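Local coordinates for methionine gamma-lyase (Trichomonas vaginalis, PDB 1PFF), which belongs to the Cys/Met metabolism family of pyridoxal-phosphate-dependent enzymes and forms an assembly of four chains, at residues 94-99 and 222-227; 199-204 and 241-246; 260-265 and 279-284. All blocks are in the same frame, centred on the assembly; numbering follows the deposited sequence.

In the fold
From the N terminus, interaction 1 opens at 94-99, in the loop between strand 84-90 and helix 102-109, and interaction 2 opens at 199-204, on the long helix 183-216. Interaction 1 closes at 222-227 and interaction 2 at 241-246, so the two cross, and they touch where the second segments come together, centres about 14 Å apart. Interaction 3 follows in series, closing the short excursion from helix 255-263 to strand 280-282, its centre about 17 Å from that of interaction 1. Interaction 1 ties a loop of the seven-stranded sheet to the edge strand of the five-stranded sheet; interaction 3 reaches the same sheet at strand 280-282. Interaction 2 packs the long helix against the loop leading into strand 247-251.

Interaction 1. Residues 94-99 and 222-227; sequences NPTLKV and KVYYPG
Y224 meets T96 first through its CB, which lies 3.3 Å from the T96 carbonyl O. Its ring then turns a face to the threonine side chain. T96 CG2 stands 4.1 Å from the centroid of the Y224 ring and only 4° off the ring normal, so the methyl sits almost exactly over the centre in a CH-pi contact. The T96 torsion explains this placement: chi1 of 48° sets OG1 between the backbone N and the carbonyl carbon, which leaves CG2 beside the N, anti to the carbonyl carbon. T96 CB follows over the same ring, 3.9 Å from Y224 CD2. The polar tip of Y224 leads elsewhere, to a hydrogen bond from its OH to D251, while its backbone pairs with A249 of strand 247-251. The carbonyl side of Y224 borders L97, whose CD2 comes within 3.7 Å of Y224 O.

Beyond Y225, which points away from the loop, P226 presents its ring to two aliphatic residues. P226 CD packs 4.0 Å from L97 CB, the two side chains meeting at about a right angle. P226 CB lies 4.2 Å from V99 CG2. L97 also rests on M247 and A249, and V99 on I236 and Q240 of helix 234-240, so both pack on further parts of the fold.

The chemistry is therefore that of shape rather than polarity: one methyl-on-ring contact and a row of aliphatic touches join the loop to strand 223-224 and the turn that follows it. Y224 OH, L97 O and P226 O bond D251, H231 and H234 instead.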
loop_
_atom_site.group_PDB
_atom_site.type_symbol
_atom_site.label_atom_id
_atom_site.label_comp_id
_atom_site.label_asym_id
_atom_site.label_seq_id
_atom_site.Cartn_x
_atom_site.Cartn_y
_atom_site.Cartn_z
ATOM N N ASN A 94 14.158 -1.884 30.617
ATOM C CA ASN A 94 12.951 -1.130 30.247
ATOM C C ASN A 94 12.419 0.027 31.081
ATOM O O ASN A 94 12.043 1.043 30.482
ATOM C CB ASN A 94 11.818 -2.115 29.978
ATOM C CG ASN A 94 12.078 -3.449 30.621
ATOM O OD1 ASN A 94 11.589 -3.723 31.722
ATOM N ND2 ASN A 94 12.913 -4.270 29.974
ATOM N N PRO A 95 12.293 -0.087 32.414
ATOM C CA PRO A 95 11.831 1.075 33.172
ATOM C C PRO A 95 12.979 2.064 33.373
ATOM O O PRO A 95 12.866 3.213 32.948
ATOM C CB PRO A 95 11.350 0.481 34.515
ATOM C CG PRO A 95 11.583 -0.983 34.420
ATOM C CD PRO A 95 12.556 -1.236 33.296
ATOM N N THR A 96 14.077 1.618 33.981
ATOM C CA THR A 96 15.077 2.564 34.469
ATOM C C THR A 96 16.447 2.412 33.813
ATOM O O THR A 96 17.453 2.856 34.373
ATOM C CB THR A 96 15.201 2.474 35.997
ATOM O OG1 THR A 96 15.328 1.099 36.366
ATOM C CG2 THR A 96 13.904 2.931 36.682
ATOM N N LEU A 97 16.463 1.760 32.651
ATOM C CA LEU A 97 17.624 1.716 31.751
ATOM C C LEU A 97 18.808 0.988 32.386
ATOM O O LEU A 97 19.970 1.349 32.178
ATOM C CB LEU A 97 18.032 3.135 31.307
ATOM C CG LEU A 97 17.238 4.002 30.306
ATOM C CD1 LEU A 97 17.029 3.291 28.967
ATOM C CD2 LEU A 97 15.909 4.482 30.873
ATOM N N LYS A 98 18.501 -0.029 33.183
ATOM C CA LYS A 98 19.546 -0.883 33.733
ATOM C C LYS A 98 20.409 -1.427 32.599
ATOM O O LYS A 98 19.892 -1.861 31.560
ATOM C CB LYS A 98 18.934 -2.025 34.526
ATOM C CG LYS A 98 19.962 -2.853 35.304
ATOM C CD LYS A 98 19.254 -3.950 36.089
ATOM C CE LYS A 98 19.085 -5.217 35.236
ATOM N NZ LYS A 98 18.250 -6.213 35.974
ATOM N N VAL A 99 21.722 -1.408 32.803
ATOM C CA VAL A 99 22.652 -1.876 31.778
ATOM C C VAL A 99 23.195 -3.262 32.126
ATOM O O VAL A 99 23.697 -3.480 33.229
ATOM C CB VAL A 99 23.832 -0.881 31.588
ATOM C CG1 VAL A 99 24.841 -1.437 30.596
ATOM C CG2 VAL A 99 23.318 0.498 31.134
ATOM N N LYS A 222 16.189 11.744 40.508
ATOM C CA LYS A 222 17.196 10.894 39.902
ATOM C C LYS A 222 16.916 10.739 38.403
ATOM O O LYS A 222 15.771 10.518 38.010
ATOM C CB LYS A 222 17.214 9.546 40.631
ATOM C CG LYS A 222 18.175 8.523 40.109
ATOM C CD LYS A 222 19.639 8.923 40.175
ATOM C CE LYS A 222 20.466 7.699 39.833
ATOM N NZ LYS A 222 21.911 7.947 39.579
ATOM N N VAL A 223 17.953 10.899 37.578
ATOM C CA VAL A 223 17.844 10.644 36.136
ATOM C C VAL A 223 18.460 9.291 35.770
ATOM O O VAL A 223 19.566 8.949 36.203
ATOM C CB VAL A 223 18.499 11.762 35.278
ATOM C CG1 VAL A 223 18.360 11.455 33.777
ATOM C CG2 VAL A 223 17.882 13.115 35.607
ATOM N N TYR A 224 17.729 8.519 34.982
ATOM C CA TYR A 224 18.208 7.223 34.524
ATOM C C TYR A 224 18.560 7.321 33.046
ATOM O O TYR A 224 17.681 7.402 32.191
ATOM C CB TYR A 224 17.154 6.145 34.789
ATOM C CG TYR A 224 16.653 6.165 36.217
ATOM C CD1 TYR A 224 15.479 6.844 36.562
ATOM C CD2 TYR A 224 17.362 5.514 37.227
ATOM C CE1 TYR A 224 15.026 6.868 37.887
ATOM C CE2 TYR A 224 16.923 5.536 38.544
ATOM C CZ TYR A 224 15.761 6.209 38.866
ATOM O OH TYR A 224 15.328 6.224 40.169
ATOM N N TYR A 225 19.857 7.388 32.760
ATOM C CA TYR A 225 20.353 7.468 31.381
ATOM C C TYR A 225 21.775 6.913 31.316
ATOM O O TYR A 225 22.654 7.371 32.056
ATOM C CB TYR A 225 20.298 8.907 30.835
ATOM C CG TYR A 225 20.725 8.984 29.378
ATOM C CD1 TYR A 225 19.945 8.401 28.374
ATOM C CD2 TYR A 225 21.924 9.597 29.011
ATOM C CE1 TYR A 225 20.333 8.442 27.026
ATOM C CE2 TYR A 225 22.329 9.650 27.655
ATOM C CZ TYR A 225 21.529 9.059 26.676
ATOM O OH TYR A 225 21.908 9.108 25.354
ATOM N N PRO A 226 22.000 5.899 30.479
ATOM C CA PRO A 226 23.316 5.236 30.401
ATOM C C PRO A 226 24.515 6.162 30.147
ATOM O O PRO A 226 25.612 5.839 30.593
ATOM C CB PRO A 226 23.137 4.241 29.249
ATOM C CG PRO A 226 21.671 3.921 29.286
ATOM C CD PRO A 226 21.008 5.249 29.598
ATOM N N GLY A 227 24.299 7.291 29.478
ATOM C CA GLY A 227 25.357 8.246 29.198
ATOM C C GLY A 227 25.811 9.117 30.361
ATOM O O GLY A 227 26.825 9.808 30.255
#

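Interaction 2. Residues 199-204 and 241-246; sequences RVKRAA and MKMFGS
M243 reaches K201 through a bend at the end of its chain: CG lies beside the backbone N, chi2 is extended, and chi3 of 100° turns the terminal methyl in toward the helix. M243 CE thereby comes to 3.5 Å from K201 O. The sulfur runs past K201 CB and CG, the two side chains crossing at about a right angle. S246 is set by a different torsion, chi1 of 50°, which holds OG between its backbone N and carbonyl carbon. Its CB meets A203 CB at 3.5 Å.

One residue further along the helix, A204 has no bulk beyond CB, and the loop backbone comes close. A204 CB lies 3.8 Å from M243 CB, and A204 CA lies 3.5 Å from G245 O, a CA-H...O contact with an angle of 148° at the hydrogen. The same carbonyl accepts a hydrogen bond from Y225 OH. The phi of G245 is positive, a conformation glycine adopts readily.

Two waters carry the polar link. One donates to V200 O at 2.8 Å and also bonds S246 OG at 3.1 Å; that hydroxyl is hydrogen-bonded to Y146 OH as well. The other donates to A204 O at 3.2 Å and accepts from F244 N at 2.9 Å.

K201 directs its amine to a salt bridge with D197, and its side chain also packs on N315 of the second subunit. Helix 183-216 fits the long helix that runs from the large to the small domain in fold type I pyridoxal-phosphate enzymes, here met on one side by the loop feeding strand 247-251.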
loop_
_atom_site.group_PDB
_atom_site.type_symbol
_atom_site.label_atom_id
_atom_site.label_comp_id
_atom_site.label_asym_id
_atom_site.label_seq_id
_atom_site.Cartn_x
_atom_site.Cartn_y
_atom_site.Cartn_z
ATOM N N ARG A 199 18.501 8.818 12.219
ATOM C CA ARG A 199 17.491 8.963 13.271
ATOM C C ARG A 199 17.994 8.481 14.634
ATOM O O ARG A 199 17.722 9.108 15.667
ATOM C CB ARG A 199 16.210 8.219 12.870
ATOM C CG ARG A 199 15.312 9.013 11.886
ATOM C CD ARG A 199 14.038 8.288 11.419
ATOM N NE ARG A 199 14.325 7.068 10.655
ATOM C CZ ARG A 199 14.329 5.840 11.177
ATOM N NH1 ARG A 199 14.070 5.666 12.472
ATOM N NH2 ARG A 199 14.595 4.792 10.408
ATOM N N VAL A 200 18.717 7.365 14.641
ATOM C CA VAL A 200 19.234 6.815 15.891
ATOM C C VAL A 200 20.297 7.723 16.502
ATOM O O VAL A 200 20.263 8.009 17.709
ATOM C CB VAL A 200 19.756 5.384 15.709
ATOM C CG1 VAL A 200 20.667 4.960 16.887
ATOM C CG2 VAL A 200 18.584 4.429 15.603
ATOM N N LYS A 201 21.210 8.205 15.665
ATOM C CA LYS A 201 22.313 9.031 16.142
ATOM C C LYS A 201 21.880 10.427 16.577
ATOM O O LYS A 201 22.301 10.906 17.636
ATOM C CB LYS A 201 23.435 9.078 15.091
ATOM C CG LYS A 201 24.066 7.693 14.857
ATOM C CD LYS A 201 25.300 7.755 13.963
ATOM C CE LYS A 201 26.084 6.452 14.071
ATOM N NZ LYS A 201 26.915 6.213 12.873
ATOM N N ARG A 202 21.027 11.077 15.792
ATOM C CA ARG A 202 20.498 12.385 16.219
ATOM C C ARG A 202 19.677 12.286 17.505
ATOM O O ARG A 202 19.817 13.134 18.389
ATOM C CB ARG A 202 19.687 13.075 15.120
ATOM C CG ARG A 202 19.255 14.526 15.498
ATOM C CD ARG A 202 20.362 15.582 15.343
ATOM N NE ARG A 202 20.249 16.289 14.060
ATOM C CZ ARG A 202 21.275 16.662 13.292
ATOM N NH1 ARG A 202 22.526 16.418 13.662
ATOM N NH2 ARG A 202 21.051 17.287 12.141
ATOM N N ALA A 203 18.823 11.267 17.613
ATOM C CA ALA A 203 18.061 11.079 18.860
ATOM C C ALA A 203 18.979 10.854 20.065
ATOM O O ALA A 203 18.752 11.436 21.134
ATOM C CB ALA A 203 17.063 9.941 18.729
ATOM N N ALA A 204 20.002 10.012 19.898
ATOM C CA ALA A 204 20.945 9.733 20.990
ATOM C C ALA A 204 21.742 10.973 21.371
ATOM O O ALA A 204 21.980 11.219 22.554
ATOM C CB ALA A 204 21.888 8.572 20.641
ATOM N N MET A 241 28.137 0.248 23.656
ATOM C CA MET A 241 27.213 1.150 22.953
ATOM C C MET A 241 27.994 2.300 22.307
ATOM O O MET A 241 28.752 2.968 22.995
ATOM C CB MET A 241 26.184 1.743 23.929
ATOM C CG MET A 241 25.310 0.726 24.673
ATOM S SD MET A 241 24.115 1.514 25.756
ATOM C CE MET A 241 22.781 1.919 24.577
ATOM N N LYS A 242 27.820 2.524 21.003
ATOM C CA LYS A 242 28.511 3.632 20.321
ATOM C C LYS A 242 27.997 4.989 20.798
ATOM O O LYS A 242 28.744 5.968 20.820
ATOM C CB LYS A 242 28.378 3.540 18.798
ATOM C CG LYS A 242 28.923 2.257 18.213
ATOM C CD LYS A 242 28.935 2.318 16.677
ATOM C CE LYS A 242 29.167 0.945 16.062
ATOM N NZ LYS A 242 30.336 0.259 16.669
ATOM N N MET A 243 26.710 5.035 21.131
ATOM C CA MET A 243 26.087 6.166 21.815
ATOM C C MET A 243 25.102 5.558 22.810
ATOM O O MET A 243 24.867 4.352 22.785
ATOM C CB MET A 243 25.347 7.079 20.837
ATOM C CG MET A 243 26.215 7.664 19.711
ATOM S SD MET A 243 25.155 8.645 18.605
ATOM C CE MET A 243 25.430 10.187 19.116
ATOM N N PHE A 244 24.512 6.382 23.664
ATOM C CA PHE A 244 23.817 5.839 24.828
ATOM C C PHE A 244 22.300 5.660 24.704
ATOM O O PHE A 244 21.620 5.454 25.717
ATOM C CB PHE A 244 24.209 6.641 26.068
ATOM C CG PHE A 244 25.684 6.587 26.369
ATOM C CD1 PHE A 244 26.526 7.624 25.954
ATOM C CD2 PHE A 244 26.233 5.499 27.049
ATOM C CE1 PHE A 244 27.878 7.588 26.225
ATOM C CE2 PHE A 244 27.597 5.446 27.331
ATOM C CZ PHE A 244 28.428 6.491 26.917
ATOM N N GLY A 245 21.795 5.695 23.464
ATOM C CA GLY A 245 20.379 5.532 23.176
ATOM C C GLY A 245 19.558 6.804 23.346
ATOM O O GLY A 245 20.089 7.843 23.758
ATOM N N SER A 246 18.260 6.736 23.050
ATOM C CA SER A 246 17.414 7.934 23.171
ATOM C C SER A 246 16.297 7.787 24.214
ATOM O O SER A 246 15.427 8.647 24.338
ATOM C CB SER A 246 16.858 8.355 21.808
ATOM O OG SER A 246 16.267 7.259 21.137
HETATM O O HOH W 1 18.973 6.632 19.714
HETATM O O HOH W 2 24.395 9.283 23.535
#

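Interaction 3. Residues 260-265 and 279-284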
loop_
_atom_site.group_PDB
_atom_site.type_symbol
_atom_site.label_atom_id
_atom_site.label_comp_id
_atom_site.label_asym_id
_atom_site.label_seq_id
_atom_site.Cartn_x
_atom_site.Cartn_y
_atom_site.Cartn_z
ATOM N N LYS A 260 1.231 16.847 36.626
ATOM C CA LYS A 260 1.310 18.282 36.330
ATOM C C LYS A 260 2.351 18.570 35.252
ATOM O O LYS A 260 2.098 19.357 34.344
ATOM C CB LYS A 260 1.620 19.098 37.591
ATOM C CG LYS A 260 1.388 20.608 37.434
ATOM C CD LYS A 260 1.594 21.354 38.749
ATOM C CE LYS A 260 1.630 22.870 38.517
ATOM N NZ LYS A 260 1.327 23.637 39.773
ATOM N N VAL A 261 3.523 17.939 35.373
ATOM C CA VAL A 261 4.570 18.058 34.356
ATOM C C VAL A 261 4.043 17.605 32.990
ATOM O O VAL A 261 4.123 18.355 32.012
ATOM C CB VAL A 261 5.866 17.288 34.748
ATOM C CG1 VAL A 261 6.841 17.163 33.550
ATOM C CG2 VAL A 261 6.552 17.973 35.915
ATOM N N LEU A 262 3.480 16.398 32.937
ATOM C CA LEU A 262 3.004 15.830 31.674
ATOM C C LEU A 262 1.869 16.644 31.058
ATOM O O LEU A 262 1.740 16.701 29.833
ATOM C CB LEU A 262 2.586 14.361 31.829
ATOM C CG LEU A 262 3.657 13.278 32.062
ATOM C CD1 LEU A 262 3.302 11.978 31.338
ATOM C CD2 LEU A 262 5.056 13.733 31.687
ATOM N N ASP A 263 1.057 17.279 31.908
ATOM C CA ASP A 263 0.002 18.178 31.430
ATOM C C ASP A 263 0.576 19.410 30.714
ATOM O O ASP A 263 -0.134 20.093 29.972
ATOM C CB ASP A 263 -0.929 18.599 32.581
ATOM C CG ASP A 263 -1.954 17.516 32.947
ATOM O OD1 ASP A 263 -2.295 16.671 32.093
ATOM O OD2 ASP A 263 -2.488 17.425 34.071
ATOM N N ASN A 264 1.864 19.679 30.937
ATOM C CA ASN A 264 2.530 20.848 30.366
ATOM C C ASN A 264 3.600 20.563 29.308
ATOM O O ASN A 264 4.386 21.447 28.961
ATOM C CB ASN A 264 3.093 21.718 31.481
ATOM C CG ASN A 264 2.028 22.555 32.130
ATOM O OD1 ASN A 264 1.694 23.634 31.642
ATOM N ND2 ASN A 264 1.455 22.049 33.216
ATOM N N CYS A 265 3.621 19.334 28.802
ATOM C CA CYS A 265 4.455 18.996 27.657
ATOM C C CYS A 265 3.674 19.266 26.376
ATOM O O CYS A 265 2.529 18.839 26.227
ATOM C CB CYS A 265 4.913 17.544 27.732
ATOM S SG CYS A 265 6.003 17.216 29.138
ATOM N N SER A 279 9.661 13.257 19.863
ATOM C CA SER A 279 9.789 13.097 21.312
ATOM C C SER A 279 8.454 12.720 21.939
ATOM O O SER A 279 7.436 13.393 21.704
ATOM C CB SER A 279 10.349 14.366 21.951
ATOM O OG SER A 279 11.652 14.620 21.462
ATOM N N LEU A 280 8.462 11.622 22.699
ATOM C CA LEU A 280 7.269 11.131 23.395
ATOM C C LEU A 280 7.549 10.881 24.876
ATOM O O LEU A 280 8.667 10.533 25.259
ATOM C CB LEU A 280 6.716 9.856 22.740
ATOM C CG LEU A 280 6.391 9.887 21.239
ATOM C CD1 LEU A 280 6.139 8.480 20.721
ATOM C CD2 LEU A 280 5.210 10.809 20.920
ATOM N N ILE A 281 6.513 11.035 25.698
ATOM C CA ILE A 281 6.662 10.981 27.150
ATOM C C ILE A 281 5.451 10.279 27.767
ATOM O O ILE A 281 4.344 10.315 27.212
ATOM C CB ILE A 281 6.877 12.420 27.723
ATOM C CG1 ILE A 281 7.420 12.392 29.162
ATOM C CG2 ILE A 281 5.593 13.267 27.632
ATOM C CD1 ILE A 281 8.122 13.694 29.571
ATOM N N GLN A 282 5.675 9.632 28.906
ATOM C CA GLN A 282 4.614 8.934 29.613
ATOM C C GLN A 282 4.956 8.768 31.079
ATOM O O GLN A 282 6.123 8.838 31.479
ATOM C CB GLN A 282 4.351 7.558 28.991
ATOM C CG GLN A 282 5.510 6.587 29.137
ATOM C CD GLN A 282 5.202 5.200 28.607
ATOM O OE1 GLN A 282 4.399 5.042 27.682
ATOM N NE2 GLN A 282 5.850 4.192 29.181
ATOM N N HIS A 283 3.914 8.536 31.867
ATOM C CA HIS A 283 4.045 8.184 33.274
ATOM C C HIS A 283 3.421 6.802 33.360
ATOM O O HIS A 283 2.193 6.680 33.365
ATOM C CB HIS A 283 3.287 9.190 34.135
ATOM C CG HIS A 283 3.208 8.814 35.582
ATOM N ND1 HIS A 283 4.241 9.037 36.468
ATOM C CD2 HIS A 283 2.217 8.238 36.299
ATOM C CE1 HIS A 283 3.889 8.614 37.669
ATOM N NE2 HIS A 283 2.668 8.120 37.593
ATOM N N PRO A 284 4.262 5.768 33.357
ATOM C CA PRO A 284 3.785 4.381 33.256
ATOM C C PRO A 284 2.752 3.979 34.314
ATOM O O PRO A 284 1.764 3.347 33.952
ATOM C CB PRO A 284 5.067 3.554 33.413
ATOM C CG PRO A 284 6.163 4.478 32.974
ATOM C CD PRO A 284 5.734 5.845 33.402
#
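L262 packs its two methyls on successive residues of 279-284, CD2 on I281 and CD1 on the Q282-H283 backbone. CD2 of L262 lies 3.7 Å from I281 CG1 and is equally near to I281 CD1. On the other branch, L262 CD1 lies 3.6 Å from Q282 C and 3.5 Å from H283 N, with H283 CB close beside. I281 reaches out to meet the leucine because CG1 is anti to the backbone N (chi1 -164°), and an extended chi2 then carries I281 CD1 to within 4.1 Å of C265 SG.

Behind this apolar shell, the end of the helix is fixed by its own bonds. N264 ND2 donates to K260 O at 3.0 Å in a nearly straight bond, 172° at the hydrogen, and N264 N bonds V261 O. On the other side, I281 is held by backbone bonds to S269 and A271, and Q282 by one to R308.

Strand 280-282 thus lies between strands 306-310 and 269-270, and L262 also touches I307 and L270 of these neighbours. Helix 255-263 packs against this sheet with helix 316-328 beside it, through V261 on A326 and L327, while H283 occupies the N-cap position before helix 284-287.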